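Local structure of putative aminooxidase (Propionibacterium acnes, 2BA9) at residues Trp199-Ala202 with Asp203-Ala207; His211-Ala214 with Thr215-His218; Tyr384-Val387 with Glu388-Gly392. The protein isomerises polyunsaturated fatty acids, producing conjugated linoleic acid, and carries a bound flavin-adenine dinucleotide, in a fold shared with flavin-containing amine oxidoreductases. All coordinates share one frame; numbering follows the deposited sequence.

Overall arrangement
The three contacts follow one another along the chain, each a local turn of backbone. Contact 1 lies where the loop after helix 187-195 enters helix 204-215. Contact 2 lies where that same helix ends and the chain leaves for strand 226-230. They mark the two ends of one helix, with centres about 17 Å apart. This helix runs near the bound FAD, so it is probably part of the frame around the cofactor. Contact 3 is the end of helix 383-389, ahead of strand 396-398 of the parallel sheet. Its centre is about 34 Å from that of contact 1 and about 30 Å from that of contact 2. Contacts 1 and 3 lie on opposite sides of the chain's centre.

Contact 1: residues Trp199-Ala202 with Asp203-Ala207; sequences WTWA and DGTQA
Trp201 and Thr205 meet across a tight turn that leads into helix 204-215. Before the turn, Trp199 and Thr200 run as extended chain and bring the backbone up to Trp201.

Trp201 carries the contact. Its CG lies beside the backbone N and anti to the carbonyl carbon (chi1 -67°). This sets the indole beside Thr205, where the six-membered ring reaches the threonine methyl. The meeting is oblique, and the two side chains cross at about a right angle. Trp201 CE3 is 3.4 Å from Thr205 CG2, and Trp201 CZ3 is 3.6 Å from the same methyl. Trp201 CB also lies 3.6 Å from Gly204 O.

A type I beta turn runs from Trp201 to Gly204, with their CA atoms 4.9 Å apart. It is closed by a hydrogen bond from Gly204 N to Trp201 O at 3.0 Å. Trp201 O has a second donor in Arg316 NH2. Ala202 is the first corner of the turn. Asp203 is the second corner and is exposed, its side chain directed away from the residues before the turn. Gly204 closes the turn with a positive phi of 85°, and the helix begins about here. Gly204 O then accepts from Ala207 N at 3.1 Å.

Thr205 is buried. It turns its methyl to the indole, while its hydroxyl is hydrogen-bonded to Ala60 O and its side chain comes about 6 Å from the FAD. Trp199 and Trp201 both touch Met74 of helix 68-77.

Contact 2: residues His211-Ala214 with Thr215-His218; sequences HLNA and TLEH
Thr215 folds its hydroxyl back onto the last turn of helix 204-215. Thr215 OG1 donates to Leu212 O at 2.6 Å, three residues earlier, and lies 20° out of that carbonyl's plane. The hydroxyl sits between the backbone N and the carbonyl carbon (chi1 69°), which aims it at the preceding turn. Thr215 OG1 has a second partner in Arg76 NE of helix 68-77. The methyl, Thr215 CG2, lies over the backbone 3.2 Å from His211 O.

That same carbonyl takes the Thr215 amide: Thr215 N to His211 O is 3.0 Å, a regular helical bond. The next amide is shared. Leu216 N donates to Asn213 O at 3.1 Å and makes a weak bond to Leu212 O. Leu212 O therefore receives both the hydroxyl and this weak amide bond. The shift from an i-4 to an i-3 acceptor is the tightening often seen at the C-terminal end of a helix. Beyond it the chain leaves the helix in the loop before strand 226-230.

Two polar side chains find partners outside the turn: Asn213 OD1 accepts from Ala220 N, which ties the departing loop back to the helix, and His211 ND1 is hydrogen-bonded to Asp79 OD1.

Leu212 and Leu216 are buried. Leu212 CD1 is 3.7 Å from Thr215 OG1 and 4.4 Å from Leu216 CD2. Leu212 packs on helices 16-28 and 68-77, while Leu216 rests on Tyr33 and Ile35 of strand 33-36, in the parallel sheet.

Contact 3: residues Tyr384-Val387 with Glu388-Gly392; sequences YEKV and EGMQG
Tyr384 and Glu388 begin the run of i to i-4 backbone bonds along the short helix 383-389. Glu388 N donates to Tyr384 O at 3.0 Å, and Gly389 N to Glu385 O at 3.0 Å. Met390 N then bonds to Lys386 O at 2.9 Å. It also makes a weak bond to Val387 O. Gln391 N turns instead to Glu388 O at 3.2 Å, an i-3 step.

These are the bonds of an alpha helix that tightens as it runs out. Gly392 follows with a positive phi of 78°, and the chain heads for strand 396-398 of the parallel sheet that includes strand 9-12, in the FAD-binding fold.

The polar side chains pair near this end. Gln391 NE2 donates to Glu388 OE1 at 2.8 Å. The amide keeps its partner close to its own plane. The carboxylate oxygen is met on its syn side, but the donor is tilted about 30° from the carboxylate plane, so the two groups do not pair flat. Both chains bend at chi2, Glu388 at -75° and Gln391 in the same sense, which brings their ends together alongside the helix. Each group has a further hold: Glu388 OE2 is hydrogen-bonded to Tyr414 OH, and Gln391 OE1 to Tyr398 N. Tyr384 OH is hydrogen-bonded to Tyr180 OH and Ile402 O, and its ring stacks with His133.

The apolar side chains of this helix end are buried against other parts of the chain. Val387 leans on Phe273 of helix 267-273 and on Met403, while Met390 touches Tyr398 of strand 396-398. The place of the Met390 methyl is doubtful, because the model sets Met390 CE too close to Lys386 CG.

Contact 1: residues Trp199-Ala202 with Asp203-Ala207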
loop_
_atom_site.group_PDB
_atom_site.type_symbol
_atom_site.label_atom_id
_atom_site.label_comp_id
_atom_site.label_asym_id
_atom_site.label_seq_id
_atom_site.Cartn_x
_atom_site.Cartn_y
_atom_site.Cartn_z
ATOM N N TRP A 199 -9.629 -11.296 -4.060
ATOM C CA TRP A 199 -9.298 -11.264 -5.485
ATOM C C TRP A 199 -7.806 -11.462 -5.726
ATOM O O TRP A 199 -6.970 -10.927 -4.998
ATOM C CB TRP A 199 -9.676 -9.924 -6.111
ATOM C CG TRP A 199 -11.105 -9.554 -6.063
ATOM C CD1 TRP A 199 -12.162 -10.352 -5.756
ATOM C CD2 TRP A 199 -11.647 -8.271 -6.382
ATOM N NE1 TRP A 199 -13.327 -9.639 -5.846
ATOM C CE2 TRP A 199 -13.037 -8.357 -6.231
ATOM C CE3 TRP A 199 -11.081 -7.050 -6.784
ATOM C CZ2 TRP A 199 -13.879 -7.275 -6.474
ATOM C CZ3 TRP A 199 -11.907 -5.983 -7.016
ATOM C CH2 TRP A 199 -13.293 -6.096 -6.864
ATOM N N THR A 200 -7.487 -12.227 -6.766
ATOM C CA THR A 200 -6.138 -12.329 -7.307
ATOM C C THR A 200 -6.259 -12.328 -8.820
ATOM O O THR A 200 -7.344 -12.541 -9.369
ATOM C CB THR A 200 -5.394 -13.626 -6.891
ATOM O OG1 THR A 200 -6.067 -14.780 -7.421
ATOM C CG2 THR A 200 -5.295 -13.748 -5.371
ATOM N N TRP A 201 -5.130 -12.114 -9.486
ATOM C CA TRP A 201 -5.099 -11.997 -10.939
ATOM C C TRP A 201 -4.049 -12.945 -11.507
ATOM O O TRP A 201 -2.900 -12.926 -11.062
ATOM C CB TRP A 201 -4.807 -10.536 -11.312
ATOM C CG TRP A 201 -5.934 -9.626 -10.923
ATOM C CD1 TRP A 201 -6.994 -9.266 -11.701
ATOM C CD2 TRP A 201 -6.139 -8.999 -9.659
ATOM N NE1 TRP A 201 -7.831 -8.437 -11.012
ATOM C CE2 TRP A 201 -7.335 -8.259 -9.751
ATOM C CE3 TRP A 201 -5.422 -8.975 -8.463
ATOM C CZ2 TRP A 201 -7.836 -7.505 -8.686
ATOM C CZ3 TRP A 201 -5.921 -8.229 -7.402
ATOM C CH2 TRP A 201 -7.116 -7.497 -7.526
ATOM N N ALA A 202 -4.454 -13.779 -12.469
ATOM C CA ALA A 202 -3.550 -14.749 -13.131
ATOM C C ALA A 202 -2.335 -14.072 -13.738
ATOM O O ALA A 202 -1.207 -14.560 -13.602
ATOM C CB ALA A 202 -4.287 -15.544 -14.231
ATOM N N ASP A 203 -2.580 -12.941 -14.401
ATOM C CA ASP A 203 -1.532 -12.171 -15.073
ATOM C C ASP A 203 -0.978 -11.071 -14.183
ATOM O O ASP A 203 -0.327 -10.140 -14.660
ATOM C CB ASP A 203 -2.058 -11.600 -16.393
ATOM C CG ASP A 203 -2.168 -12.667 -17.478
ATOM O OD1 ASP A 203 -1.108 -13.225 -17.883
ATOM O OD2 ASP A 203 -3.306 -12.952 -17.918
ATOM N N GLY A 204 -1.239 -11.182 -12.887
ATOM C CA GLY A 204 -0.664 -10.281 -11.905
ATOM C C GLY A 204 -1.425 -8.984 -11.717
ATOM O O GLY A 204 -2.149 -8.530 -12.626
ATOM N N THR A 205 -1.267 -8.392 -10.531
ATOM C CA THR A 205 -1.898 -7.117 -10.246
ATOM C C THR A 205 -1.401 -6.064 -11.248
ATOM O O THR A 205 -2.161 -5.175 -11.620
ATOM C CB THR A 205 -1.670 -6.633 -8.793
ATOM O OG1 THR A 205 -0.269 -6.627 -8.496
ATOM C CG2 THR A 205 -2.390 -7.531 -7.791
ATOM N N GLN A 206 -0.152 -6.196 -11.718
ATOM C CA GLN A 206 0.426 -5.216 -12.646
ATOM C C GLN A 206 -0.344 -5.144 -13.973
ATOM O O GLN A 206 -0.456 -4.072 -14.563
ATOM C CB GLN A 206 1.900 -5.522 -12.910
ATOM C CG GLN A 206 2.621 -4.459 -13.769
ATOM C CD GLN A 206 4.106 -4.736 -13.970
ATOM O OE1 GLN A 206 4.559 -5.889 -13.871
ATOM N NE2 GLN A 206 4.877 -3.677 -14.248
ATOM N N ALA A 207 -0.894 -6.282 -14.414
ATOM C CA ALA A 207 -1.517 -6.398 -15.740
ATOM C C ALA A 207 -2.589 -5.353 -16.012
ATOM O O ALA A 207 -2.608 -4.755 -17.079
ATOM C CB ALA A 207 -2.106 -7.794 -15.934
#

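Contact 2: residues His211-Ala214 with Thr215-His218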
loop_
_atom_site.group_PDB
_atom_site.type_symbol
_atom_site.label_atom_id
_atom_site.label_comp_id
_atom_site.label_asym_id
_atom_site.label_seq_id
_atom_site.Cartn_x
_atom_site.Cartn_y
_atom_site.Cartn_z
ATOM N N HIS A 211 -2.806 -2.335 -18.706
ATOM C CA HIS A 211 -3.923 -2.166 -19.632
ATOM C C HIS A 211 -4.661 -0.832 -19.449
ATOM O O HIS A 211 -5.082 -0.220 -20.424
ATOM C CB HIS A 211 -4.900 -3.314 -19.493
ATOM C CG HIS A 211 -4.279 -4.656 -19.685
ATOM N ND1 HIS A 211 -4.804 -5.800 -19.129
ATOM C CD2 HIS A 211 -3.154 -5.036 -20.343
ATOM C CE1 HIS A 211 -4.046 -6.831 -19.459
ATOM N NE2 HIS A 211 -3.037 -6.392 -20.190
ATOM N N LEU A 212 -4.815 -0.380 -18.209
ATOM C CA LEU A 212 -5.395 0.934 -17.959
ATOM C C LEU A 212 -4.620 2.030 -18.701
ATOM O O LEU A 212 -5.219 2.913 -19.329
ATOM C CB LEU A 212 -5.429 1.252 -16.454
ATOM C CG LEU A 212 -5.931 2.655 -16.058
ATOM C CD1 LEU A 212 -7.368 2.939 -16.582
ATOM C CD2 LEU A 212 -5.849 2.828 -14.554
ATOM N N ASN A 213 -3.301 1.972 -18.578
ATOM C CA ASN A 213 -2.385 2.869 -19.271
ATOM C C ASN A 213 -2.674 2.877 -20.760
ATOM O O ASN A 213 -2.839 3.937 -21.358
ATOM C CB ASN A 213 -0.930 2.424 -19.014
ATOM C CG ASN A 213 0.108 3.428 -19.518
ATOM O OD1 ASN A 213 0.048 4.608 -19.181
ATOM N ND2 ASN A 213 1.089 2.946 -20.294
ATOM N N ALA A 214 -2.767 1.683 -21.347
ATOM C CA ALA A 214 -3.123 1.530 -22.752
ATOM C C ALA A 214 -4.449 2.210 -23.112
ATOM O O ALA A 214 -4.552 2.828 -24.150
ATOM C CB ALA A 214 -3.155 0.053 -23.139
ATOM N N THR A 215 -5.451 2.125 -22.245
ATOM C CA THR A 215 -6.767 2.725 -22.548
ATOM C C THR A 215 -6.794 4.258 -22.444
ATOM O O THR A 215 -7.741 4.898 -22.912
ATOM C CB THR A 215 -7.869 2.171 -21.619
ATOM O OG1 THR A 215 -7.649 2.652 -20.293
ATOM C CG2 THR A 215 -7.878 0.647 -21.625
ATOM N N LEU A 216 -5.782 4.838 -21.803
ATOM C CA LEU A 216 -5.687 6.292 -21.635
ATOM C C LEU A 216 -5.444 7.013 -22.959
ATOM O O LEU A 216 -4.712 6.519 -23.823
ATOM C CB LEU A 216 -4.532 6.664 -20.687
ATOM C CG LEU A 216 -4.637 6.162 -19.250
ATOM C CD1 LEU A 216 -3.471 6.678 -18.419
ATOM C CD2 LEU A 216 -6.000 6.557 -18.641
ATOM N N GLU A 217 -6.048 8.194 -23.073
ATOM C CA GLU A 217 -5.817 9.133 -24.165
ATOM C C GLU A 217 -4.326 9.488 -24.228
ATOM O O GLU A 217 -3.757 9.560 -25.313
ATOM C CB GLU A 217 -6.680 10.400 -23.949
ATOM C CG GLU A 217 -6.796 11.363 -25.131
ATOM C CD GLU A 217 -7.647 12.599 -24.802
ATOM O OE1 GLU A 217 -8.589 12.492 -23.986
ATOM O OE2 GLU A 217 -7.381 13.682 -25.364
ATOM N N HIS A 218 -3.700 9.683 -23.064
ATOM C CA HIS A 218 -2.256 9.918 -22.982
ATOM C C HIS A 218 -1.590 8.947 -21.998
ATOM O O HIS A 218 -1.487 9.228 -20.799
ATOM C CB HIS A 218 -1.957 11.367 -22.570
ATOM C CG HIS A 218 -2.682 12.390 -23.381
ATOM N ND1 HIS A 218 -2.202 12.864 -24.582
ATOM C CD2 HIS A 218 -3.852 13.033 -23.161
ATOM C CE1 HIS A 218 -3.052 13.751 -25.072
ATOM N NE2 HIS A 218 -4.060 13.873 -24.229
#

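Contact 3: residues Tyr384-Val387 with Glu388-Gly392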
loop_
_atom_site.group_PDB
_atom_site.type_symbol
_atom_site.label_atom_id
_atom_site.label_comp_id
_atom_site.label_asym_id
_atom_site.label_seq_id
_atom_site.Cartn_x
_atom_site.Cartn_y
_atom_site.Cartn_z
ATOM N N TYR A 384 -2.801 16.235 8.617
ATOM C CA TYR A 384 -3.665 16.191 7.415
ATOM C C TYR A 384 -4.614 17.398 7.289
ATOM O O TYR A 384 -5.084 17.711 6.198
ATOM C CB TYR A 384 -4.470 14.876 7.372
ATOM C CG TYR A 384 -3.643 13.651 7.087
ATOM C CD1 TYR A 384 -3.401 13.243 5.780
ATOM C CD2 TYR A 384 -3.099 12.891 8.119
ATOM C CE1 TYR A 384 -2.651 12.127 5.502
ATOM C CE2 TYR A 384 -2.323 11.748 7.844
ATOM C CZ TYR A 384 -2.106 11.378 6.528
ATOM O OH TYR A 384 -1.347 10.267 6.204
ATOM N N GLU A 385 -4.907 18.065 8.405
ATOM C CA GLU A 385 -5.623 19.327 8.350
ATOM C C GLU A 385 -4.743 20.324 7.612
ATOM O O GLU A 385 -5.204 21.042 6.730
ATOM C CB GLU A 385 -5.970 19.835 9.761
ATOM C CG GLU A 385 -7.047 19.001 10.459
ATOM C CD GLU A 385 -7.552 19.638 11.734
ATOM O OE1 GLU A 385 -8.173 20.708 11.638
ATOM O OE2 GLU A 385 -7.348 19.063 12.828
ATOM N N LYS A 386 -3.458 20.335 7.957
ATOM C CA LYS A 386 -2.498 21.186 7.269
ATOM C C LYS A 386 -2.351 20.786 5.798
ATOM O O LYS A 386 -2.582 21.600 4.908
ATOM C CB LYS A 386 -1.138 21.142 7.969
ATOM C CG LYS A 386 -0.078 22.010 7.308
ATOM C CD LYS A 386 -0.342 23.516 7.498
ATOM C CE LYS A 386 0.946 24.335 7.376
ATOM N NZ LYS A 386 0.861 25.728 7.933
ATOM N N VAL A 387 -1.985 19.535 5.535
ATOM C CA VAL A 387 -1.622 19.151 4.164
ATOM C C VAL A 387 -2.824 19.218 3.205
ATOM O O VAL A 387 -2.678 19.670 2.064
ATOM C CB VAL A 387 -0.881 17.807 4.119
ATOM C CG1 VAL A 387 -0.628 17.362 2.667
ATOM C CG2 VAL A 387 0.433 17.935 4.876
ATOM N N GLU A 388 -4.012 18.833 3.679
ATOM C CA GLU A 388 -5.225 18.962 2.862
ATOM C C GLU A 388 -5.647 20.419 2.693
ATOM O O GLU A 388 -6.216 20.784 1.660
ATOM C CB GLU A 388 -6.386 18.141 3.424
ATOM C CG GLU A 388 -6.188 16.636 3.327
ATOM C CD GLU A 388 -6.375 16.093 1.913
ATOM O OE1 GLU A 388 -6.248 16.865 0.937
ATOM O OE2 GLU A 388 -6.657 14.889 1.780
ATOM N N GLY A 389 -5.386 21.237 3.713
ATOM C CA GLY A 389 -5.563 22.672 3.615
ATOM C C GLY A 389 -4.644 23.290 2.579
ATOM O O GLY A 389 -4.987 24.296 1.967
ATOM N N MET A 390 -3.479 22.686 2.372
ATOM C CA MET A 390 -2.543 23.146 1.337
ATOM C C MET A 390 -2.944 22.787 -0.088
ATOM O O MET A 390 -2.260 23.196 -1.025
ATOM C CB MET A 390 -1.155 22.570 1.588
ATOM C CG MET A 390 -0.487 23.079 2.837
ATOM S SD MET A 390 1.051 22.194 3.027
ATOM C CE MET A 390 1.349 22.317 4.760
ATOM N N GLN A 391 -4.012 22.010 -0.270
ATOM C CA GLN A 391 -4.366 21.533 -1.612
ATOM C C GLN A 391 -4.552 22.704 -2.565
ATOM O O GLN A 391 -5.076 23.753 -2.185
ATOM C CB GLN A 391 -5.618 20.646 -1.592
ATOM C CG GLN A 391 -5.420 19.275 -0.918
ATOM C CD GLN A 391 -4.657 18.265 -1.771
ATOM O OE1 GLN A 391 -3.865 18.634 -2.648
ATOM N NE2 GLN A 391 -4.889 16.980 -1.509
ATOM N N GLY A 392 -4.064 22.541 -3.790
ATOM C CA GLY A 392 -4.215 23.570 -4.814
ATOM C C GLY A 392 -3.260 24.747 -4.701
ATOM O O GLY A 392 -3.219 25.595 -5.602
#